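Local coordinates for protein heavy metal cation tricomponent efflux pump ZneA(CzcA-like) (Cupriavidus metallidurans, PDB 4K0J) that probably exports zinc ions across the inner membrane in exchange for protons, as the RND pump of a tripartite heavy metal efflux system, at residues Cys9-Phe20 against Leu477-Gly485; Asp103-Ile114 against Gln124-Ser132. All coordinates share one frame; numbering follows the deposited sequence.

Starting from the N terminus, the chain runs through residues 9-20, where a short helix gives way to the first transmembrane helix, and leaves the membrane to build the parts of the pump beyond it. There contact 2 closes a short loop: from helix 103-113, after nine intervening residues, the chain reaches 124-132, which contribute a strand at the edge, within this chain, of an antiparallel sheet. Much later the chain is back in the membrane, and residues 477-485 meet residues 9-20 to close the long loop of contact 1. Contact 2 is thus nested within contact 1. Their centres lie about 54 Å apart, one joining transmembrane segments, the other a helix and sheet of the porter region.

Contact 1. Residues Cys9-Phe20 against Leu477-Gly485; sequences CFNRRGIVALVF and LVALLLIPG
With CG of Phe20 opposite its carbonyl carbon (chi1 -85°) and CG of Leu482 opposite its backbone N (chi1 -167°), the ring and the leucine branches lie alongside each other, pointing opposite ways, Phe20 CD1 lying 3.5 Å from Leu482 CD2. This is apolar packing within the transmembrane domain of an RND pump: helix 13-31 rests on the chain just where helix 463-479 ends, Leu480 being the first residue to leave helical geometry. Branched side chains suit such a seam because each can serve two neighbours. The other branch of Leu482, CD1, reaches Val16 CG2 (3.8 Å) and lies over the backbone of Ala17, whose small size admits it. Leu481 CD2 touches both Val16 CG1 and Cys9 CB, the latter at 3.5 Å, so the short helix 6-10 is included as well. On helix 365-379, Met372 is touched by Val478 and Leu368 by Leu482. Farther along, Gly485 has no side chain to keep Arg13 at a distance, and Arg13 CG packs 3.9 Å from Gly485 CA. At the far end, Phe20 CE1 meets Val478 CG2 at 3.7 Å, while the edge of the same ring is turned to the backbone, CZ lying 3.7 Å from Leu477 O.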
# COMPACT_ATOMS: atom_id res chain seq x y z
N CYS C 9 4.00 2.92 47.96
CA CYS C 9 4.58 1.63 47.62
C CYS C 9 4.97 0.84 48.87
O CYS C 9 4.84 -0.39 48.90
CB CYS C 9 5.81 1.82 46.73
SG CYS C 9 7.38 1.49 47.56
N PHE C 10 5.47 1.54 49.88
CA PHE C 10 5.87 0.90 51.13
C PHE C 10 4.66 0.23 51.79
O PHE C 10 4.79 -0.78 52.48
CB PHE C 10 6.51 1.91 52.07
CG PHE C 10 7.15 1.29 53.29
CD1 PHE C 10 8.43 0.77 53.22
CD2 PHE C 10 6.46 1.23 54.49
CE1 PHE C 10 9.02 0.20 54.33
CE2 PHE C 10 7.04 0.66 55.61
CZ PHE C 10 8.33 0.14 55.53
N ASN C 11 3.48 0.81 51.58
CA ASN C 11 2.24 0.24 52.06
C ASN C 11 1.56 -0.60 50.98
O ASN C 11 0.43 -1.07 51.16
CB ASN C 11 1.29 1.34 52.55
CG ASN C 11 1.88 2.16 53.68
OD1 ASN C 11 2.66 1.66 54.48
ND2 ASN C 11 1.50 3.43 53.74
N ARG C 12 2.26 -0.78 49.87
CA ARG C 12 1.72 -1.54 48.74
C ARG C 12 2.64 -2.72 48.42
O ARG C 12 2.70 -3.16 47.27
CB ARG C 12 1.59 -0.64 47.52
CG ARG C 12 0.44 -0.98 46.59
CD ARG C 12 0.62 -0.35 45.21
NE ARG C 12 -0.48 -0.66 44.31
CZ ARG C 12 -0.49 -0.34 43.02
NH1 ARG C 12 0.54 0.30 42.48
NH2 ARG C 12 -1.54 -0.66 42.26
N ARG C 13 3.34 -3.22 49.43
CA ARG C 13 4.32 -4.30 49.26
C ARG C 13 3.74 -5.51 48.53
O ARG C 13 4.24 -5.91 47.47
CB ARG C 13 4.89 -4.72 50.61
CG ARG C 13 5.83 -3.70 51.24
CD ARG C 13 6.07 -4.02 52.71
NE ARG C 13 6.44 -5.42 52.91
CZ ARG C 13 6.57 -5.99 54.10
NH1 ARG C 13 6.91 -7.27 54.19
NH2 ARG C 13 6.34 -5.29 55.21
N GLY C 14 2.70 -6.11 49.11
CA GLY C 14 2.07 -7.28 48.53
C GLY C 14 1.53 -7.04 47.13
O GLY C 14 1.66 -7.89 46.25
N ILE C 15 0.93 -5.87 46.93
CA ILE C 15 0.34 -5.53 45.64
C ILE C 15 1.39 -5.33 44.56
O ILE C 15 1.28 -5.89 43.47
CB ILE C 15 -0.54 -4.27 45.73
CG1 ILE C 15 -1.59 -4.42 46.84
CG2 ILE C 15 -1.20 -3.97 44.39
CD1 ILE C 15 -2.47 -3.20 47.03
N VAL C 16 2.42 -4.54 44.85
CA VAL C 16 3.50 -4.33 43.89
C VAL C 16 4.22 -5.64 43.61
O VAL C 16 4.68 -5.87 42.49
CB VAL C 16 4.50 -3.21 44.31
CG1 VAL C 16 3.78 -1.90 44.54
CG2 VAL C 16 5.30 -3.62 45.55
N ALA C 17 4.30 -6.51 44.61
CA ALA C 17 4.91 -7.82 44.43
C ALA C 17 4.09 -8.68 43.47
O ALA C 17 4.64 -9.32 42.57
CB ALA C 17 5.07 -8.52 45.77
N LEU C 18 2.78 -8.67 43.66
CA LEU C 18 1.90 -9.47 42.82
C LEU C 18 1.88 -8.96 41.37
O LEU C 18 1.99 -9.75 40.43
CB LEU C 18 0.48 -9.52 43.38
CG LEU C 18 -0.39 -10.66 42.84
CD1 LEU C 18 0.31 -11.99 43.05
CD2 LEU C 18 -1.76 -10.67 43.48
N VAL C 19 1.77 -7.65 41.20
CA VAL C 19 1.77 -7.08 39.86
C VAL C 19 3.13 -7.26 39.17
O VAL C 19 3.19 -7.45 37.96
CB VAL C 19 1.35 -5.58 39.84
CG1 VAL C 19 2.37 -4.71 40.54
CG2 VAL C 19 1.14 -5.10 38.41
N PHE C 20 4.21 -7.23 39.95
CA PHE C 20 5.53 -7.47 39.39
C PHE C 20 5.66 -8.94 38.99
O PHE C 20 6.38 -9.27 38.05
CB PHE C 20 6.63 -7.06 40.36
CG PHE C 20 6.99 -5.60 40.29
CD1 PHE C 20 8.31 -5.19 40.41
CD2 PHE C 20 6.01 -4.64 40.10
CE1 PHE C 20 8.64 -3.84 40.35
CE2 PHE C 20 6.34 -3.29 40.04
CZ PHE C 20 7.65 -2.89 40.16
N LEU C 477 12.12 1.80 38.04
CA LEU C 477 10.82 1.44 38.59
C LEU C 477 10.91 0.30 39.61
O LEU C 477 9.94 0.00 40.31
CB LEU C 477 9.86 1.06 37.46
CG LEU C 477 8.36 1.02 37.76
CD1 LEU C 477 7.83 2.43 38.00
CD2 LEU C 477 7.60 0.34 36.62
N VAL C 478 12.07 -0.35 39.70
CA VAL C 478 12.26 -1.45 40.64
C VAL C 478 13.00 -0.98 41.89
O VAL C 478 12.58 -1.28 43.01
CB VAL C 478 13.04 -2.62 40.00
CG1 VAL C 478 13.70 -3.48 41.07
CG2 VAL C 478 12.12 -3.45 39.13
N ALA C 479 14.09 -0.25 41.68
CA ALA C 479 14.97 0.17 42.76
C ALA C 479 14.28 1.08 43.78
O ALA C 479 14.63 1.08 44.96
CB ALA C 479 16.20 0.86 42.19
N LEU C 480 13.32 1.86 43.31
CA LEU C 480 12.60 2.78 44.17
C LEU C 480 11.13 2.36 44.28
O LEU C 480 10.23 3.20 44.17
CB LEU C 480 12.71 4.20 43.63
CG LEU C 480 14.11 4.65 43.21
CD1 LEU C 480 14.09 6.10 42.73
CD2 LEU C 480 15.11 4.47 44.33
N LEU C 481 10.91 1.07 44.50
CA LEU C 481 9.55 0.54 44.60
C LEU C 481 9.50 -0.84 45.25
O LEU C 481 8.96 -1.00 46.34
CB LEU C 481 8.90 0.50 43.22
CG LEU C 481 7.68 1.40 43.02
CD1 LEU C 481 7.56 1.83 41.57
CD2 LEU C 481 6.42 0.68 43.46
N LEU C 482 10.05 -1.84 44.57
CA LEU C 482 10.02 -3.21 45.07
C LEU C 482 11.15 -3.45 46.07
O LEU C 482 11.04 -4.31 46.95
CB LEU C 482 10.13 -4.21 43.92
CG LEU C 482 9.80 -5.66 44.29
CD1 LEU C 482 8.36 -5.77 44.73
CD2 LEU C 482 10.09 -6.58 43.12
N ILE C 483 12.22 -2.69 45.94
CA ILE C 483 13.38 -2.81 46.83
C ILE C 483 13.15 -2.26 48.25
O ILE C 483 13.55 -2.90 49.22
CB ILE C 483 14.66 -2.21 46.19
CG1 ILE C 483 14.89 -2.82 44.80
CG2 ILE C 483 15.87 -2.42 47.08
CD1 ILE C 483 14.97 -4.33 44.81
N PRO C 484 12.52 -1.07 48.38
CA PRO C 484 12.20 -0.62 49.74
C PRO C 484 11.32 -1.61 50.50
O PRO C 484 11.43 -1.71 51.72
CB PRO C 484 11.44 0.69 49.50
CG PRO C 484 12.00 1.20 48.24
CD PRO C 484 12.25 -0.01 47.39
N GLY C 485 10.46 -2.33 49.79
CA GLY C 485 9.63 -3.35 50.40
C GLY C 485 10.47 -4.46 51.00
O GLY C 485 10.01 -5.18 51.89

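Contact 2. Residues Asp103-Ile114 against Gln124-Ser132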
# COMPACT_ATOMS: atom_id res chain seq x y z
N ASP C 103 9.57 -2.02 0.93
CA ASP C 103 9.90 -2.96 -0.15
C ASP C 103 8.87 -3.05 -1.27
O ASP C 103 9.13 -2.59 -2.38
CB ASP C 103 10.16 -4.36 0.43
CG ASP C 103 11.61 -4.56 0.84
OD1 ASP C 103 12.43 -4.88 -0.05
OD2 ASP C 103 11.92 -4.38 2.04
N TYR C 104 7.72 -3.66 -0.99
CA TYR C 104 6.70 -3.89 -2.01
C TYR C 104 6.32 -2.61 -2.76
O TYR C 104 6.05 -2.63 -3.96
CB TYR C 104 5.45 -4.50 -1.38
CG TYR C 104 5.65 -5.89 -0.82
CD1 TYR C 104 5.94 -6.08 0.53
CD2 TYR C 104 5.54 -7.01 -1.63
CE1 TYR C 104 6.11 -7.35 1.05
CE2 TYR C 104 5.71 -8.29 -1.11
CZ TYR C 104 6.00 -8.45 0.23
OH TYR C 104 6.17 -9.71 0.75
N TRP C 105 6.31 -1.50 -2.02
CA TRP C 105 6.09 -0.18 -2.59
C TRP C 105 7.13 0.12 -3.67
O TRP C 105 6.79 0.42 -4.82
CB TRP C 105 6.19 0.86 -1.48
CG TRP C 105 6.01 2.29 -1.93
CD1 TRP C 105 6.97 3.10 -2.46
CD2 TRP C 105 4.82 3.07 -1.85
NE1 TRP C 105 6.44 4.34 -2.73
CE2 TRP C 105 5.12 4.34 -2.37
CE3 TRP C 105 3.52 2.81 -1.41
CZ2 TRP C 105 4.16 5.36 -2.45
CZ3 TRP C 105 2.57 3.82 -1.49
CH2 TRP C 105 2.90 5.08 -2.00
N SER C 106 8.40 0.03 -3.29
CA SER C 106 9.51 0.28 -4.22
C SER C 106 9.45 -0.63 -5.43
O SER C 106 9.52 -0.16 -6.57
CB SER C 106 10.85 0.13 -3.50
OG SER C 106 11.11 1.22 -2.64
N ARG C 107 9.30 -1.93 -5.19
CA ARG C 107 9.21 -2.93 -6.25
C ARG C 107 8.05 -2.59 -7.17
O ARG C 107 8.07 -2.92 -8.36
CB ARG C 107 8.99 -4.32 -5.66
CG ARG C 107 10.01 -4.73 -4.63
CD ARG C 107 11.00 -5.68 -5.23
NE ARG C 107 10.34 -6.83 -5.84
CZ ARG C 107 10.99 -7.90 -6.28
NH1 ARG C 107 10.33 -8.91 -6.83
NH2 ARG C 107 12.31 -7.96 -6.18
N GLN C 108 7.04 -1.94 -6.61
CA GLN C 108 5.87 -1.56 -7.38
C GLN C 108 6.18 -0.37 -8.28
O GLN C 108 5.75 -0.34 -9.43
CB GLN C 108 4.69 -1.23 -6.46
CG GLN C 108 3.36 -1.19 -7.17
CD GLN C 108 3.06 -2.47 -7.91
OE1 GLN C 108 2.62 -2.45 -9.06
NE2 GLN C 108 3.30 -3.60 -7.25
N ARG C 109 6.91 0.61 -7.76
CA ARG C 109 7.27 1.78 -8.56
C ARG C 109 8.18 1.35 -9.71
O ARG C 109 8.03 1.79 -10.87
CB ARG C 109 7.98 2.82 -7.70
CG ARG C 109 7.29 3.15 -6.38
CD ARG C 109 6.05 4.02 -6.57
NE ARG C 109 4.89 3.25 -7.01
CZ ARG C 109 4.08 2.58 -6.19
NH1 ARG C 109 3.05 1.92 -6.68
NH2 ARG C 109 4.31 2.56 -4.89
N LEU C 110 9.12 0.49 -9.37
CA LEU C 110 10.06 -0.08 -10.32
C LEU C 110 9.27 -0.79 -11.40
O LEU C 110 9.41 -0.49 -12.59
CB LEU C 110 10.98 -1.07 -9.61
CG LEU C 110 12.33 -1.37 -10.26
CD1 LEU C 110 13.14 -0.09 -10.37
CD2 LEU C 110 13.07 -2.42 -9.44
N GLN C 111 8.41 -1.72 -10.99
CA GLN C 111 7.61 -2.50 -11.91
C GLN C 111 6.75 -1.62 -12.82
O GLN C 111 6.57 -1.92 -14.00
CB GLN C 111 6.73 -3.49 -11.16
CG GLN C 111 6.13 -4.56 -12.06
CD GLN C 111 7.19 -5.34 -12.80
OE1 GLN C 111 8.21 -5.73 -12.22
NE2 GLN C 111 6.96 -5.59 -14.08
N GLU C 112 6.24 -0.52 -12.26
CA GLU C 112 5.46 0.43 -13.04
C GLU C 112 6.32 1.05 -14.13
O GLU C 112 5.92 1.08 -15.30
CB GLU C 112 4.88 1.53 -12.15
CG GLU C 112 3.71 1.10 -11.29
CD GLU C 112 3.19 2.22 -10.41
OE1 GLU C 112 2.89 3.31 -10.94
OE2 GLU C 112 3.09 2.01 -9.18
N ARG C 113 7.50 1.52 -13.75
CA ARG C 113 8.37 2.22 -14.69
C ARG C 113 8.93 1.34 -15.82
O ARG C 113 9.12 1.82 -16.94
CB ARG C 113 9.52 2.92 -13.95
CG ARG C 113 9.05 3.99 -12.98
CD ARG C 113 8.19 5.03 -13.69
NE ARG C 113 8.90 5.64 -14.80
CZ ARG C 113 9.71 6.69 -14.69
NH1 ARG C 113 9.93 7.23 -13.49
NH2 ARG C 113 10.32 7.18 -15.76
N ILE C 114 9.18 0.07 -15.53
CA ILE C 114 9.73 -0.84 -16.53
C ILE C 114 8.67 -1.34 -17.51
O ILE C 114 8.96 -2.15 -18.39
CB ILE C 114 10.44 -2.06 -15.90
CG1 ILE C 114 9.41 -3.04 -15.32
CG2 ILE C 114 11.40 -1.62 -14.82
CD1 ILE C 114 10.04 -4.30 -14.75
N GLN C 124 11.89 -8.02 -22.74
CA GLN C 124 10.98 -8.50 -21.71
C GLN C 124 11.57 -8.40 -20.30
O GLN C 124 11.94 -9.41 -19.70
CB GLN C 124 10.54 -9.94 -22.03
CG GLN C 124 11.67 -10.87 -22.51
CD GLN C 124 11.89 -10.83 -24.02
OE1 GLN C 124 11.38 -9.94 -24.72
NE2 GLN C 124 12.64 -11.80 -24.54
N PRO C 125 11.66 -7.17 -19.76
CA PRO C 125 12.29 -6.93 -18.45
C PRO C 125 11.46 -7.43 -17.27
O PRO C 125 10.29 -7.07 -17.13
CB PRO C 125 12.41 -5.41 -18.40
CG PRO C 125 11.31 -4.91 -19.27
CD PRO C 125 11.16 -5.93 -20.37
N SER C 126 12.08 -8.24 -16.42
CA SER C 126 11.39 -8.85 -15.28
C SER C 126 11.96 -8.34 -13.95
O SER C 126 12.93 -7.59 -13.92
CB SER C 126 11.51 -10.37 -15.36
OG SER C 126 11.36 -10.97 -14.08
N LEU C 127 11.34 -8.75 -12.84
CA LEU C 127 11.83 -8.36 -11.52
C LEU C 127 12.41 -9.56 -10.78
O LEU C 127 11.82 -10.64 -10.76
CB LEU C 127 10.71 -7.74 -10.70
CG LEU C 127 11.13 -6.53 -9.87
CD1 LEU C 127 11.65 -5.44 -10.78
CD2 LEU C 127 9.97 -6.02 -9.05
N ASP C 128 13.58 -9.37 -10.18
CA ASP C 128 14.23 -10.43 -9.41
C ASP C 128 13.42 -10.71 -8.14
O ASP C 128 12.65 -9.87 -7.71
CB ASP C 128 15.67 -10.04 -9.07
CG ASP C 128 15.77 -9.18 -7.81
OD1 ASP C 128 16.62 -9.48 -6.94
OD2 ASP C 128 15.02 -8.19 -7.69
N PRO C 129 13.58 -11.91 -7.56
CA PRO C 129 12.90 -12.28 -6.31
C PRO C 129 13.16 -11.31 -5.15
O PRO C 129 14.25 -10.74 -5.05
CB PRO C 129 13.46 -13.67 -5.99
CG PRO C 129 14.64 -13.85 -6.89
CD PRO C 129 14.34 -13.05 -8.11
N LEU C 130 12.16 -11.14 -4.29
CA LEU C 130 12.26 -10.21 -3.17
C LEU C 130 12.99 -10.84 -1.98
O LEU C 130 12.37 -11.41 -1.07
CB LEU C 130 10.88 -9.70 -2.75
CG LEU C 130 10.85 -8.65 -1.64
CD1 LEU C 130 11.67 -7.43 -2.02
CD2 LEU C 130 9.42 -8.24 -1.32
N THR C 131 14.31 -10.72 -2.00
CA THR C 131 15.15 -11.29 -0.97
C THR C 131 16.32 -10.37 -0.67
O THR C 131 16.72 -9.57 -1.52
CB THR C 131 15.69 -12.68 -1.39
OG1 THR C 131 16.71 -13.10 -0.49
CG2 THR C 131 16.28 -12.62 -2.79
N SER C 132 16.85 -10.47 0.54
CA SER C 132 18.04 -9.73 0.95
C SER C 132 19.26 -10.50 0.48
O SER C 132 19.21 -11.72 0.31
CB SER C 132 18.05 -9.58 2.47
OG SER C 132 19.31 -9.14 2.94
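Arg107 leaves helix 103-113 toward residues 124-132 and passes between Leu127 and Leu130, a helix-on-sheet contact of the porter region of RND pumps, in which strand 126-127 is, within this chain, the edge of an antiparallel sheet. Arg107 CB starts beside Leu127 CD2 (3.9 Å). CG turns to Leu130 CD1, and CD, bent over by chi2 (-102°), touches that methyl at 3.7 Å. From NE outward the flat group is sandwiched, with Leu127 CD2 over one face and Leu130 CB over the opposite one; leucines suit these places because they cover the faces and leave the rim to polar partners. At the rim, NH1 and NH2 both turn to the backbone oxygen of Asp128, NH1 weakly at 2.7 Å and NH2 at a modelled distance too short to be trusted. NH2 also forms a salt bridge to Asp128 OD2 (3.1 Å), the two group planes being 44° apart. Asp128 OD2 is itself held by Gln48 N on the adjoining strand. Leu110 extends the apolar layer, its CD2 meeting Leu127 CD1 at 3.6 Å. The helix also faces the neighbouring subunits of the trimer, consistent with a pore helix: Tyr104 meets Trp105 of the second subunit edge-to-face. Within the chain, one face of Tyr104 receives a CH-pi contact from Leu130 CD2, 3.9 Å from the ring centroid and 19° off the normal.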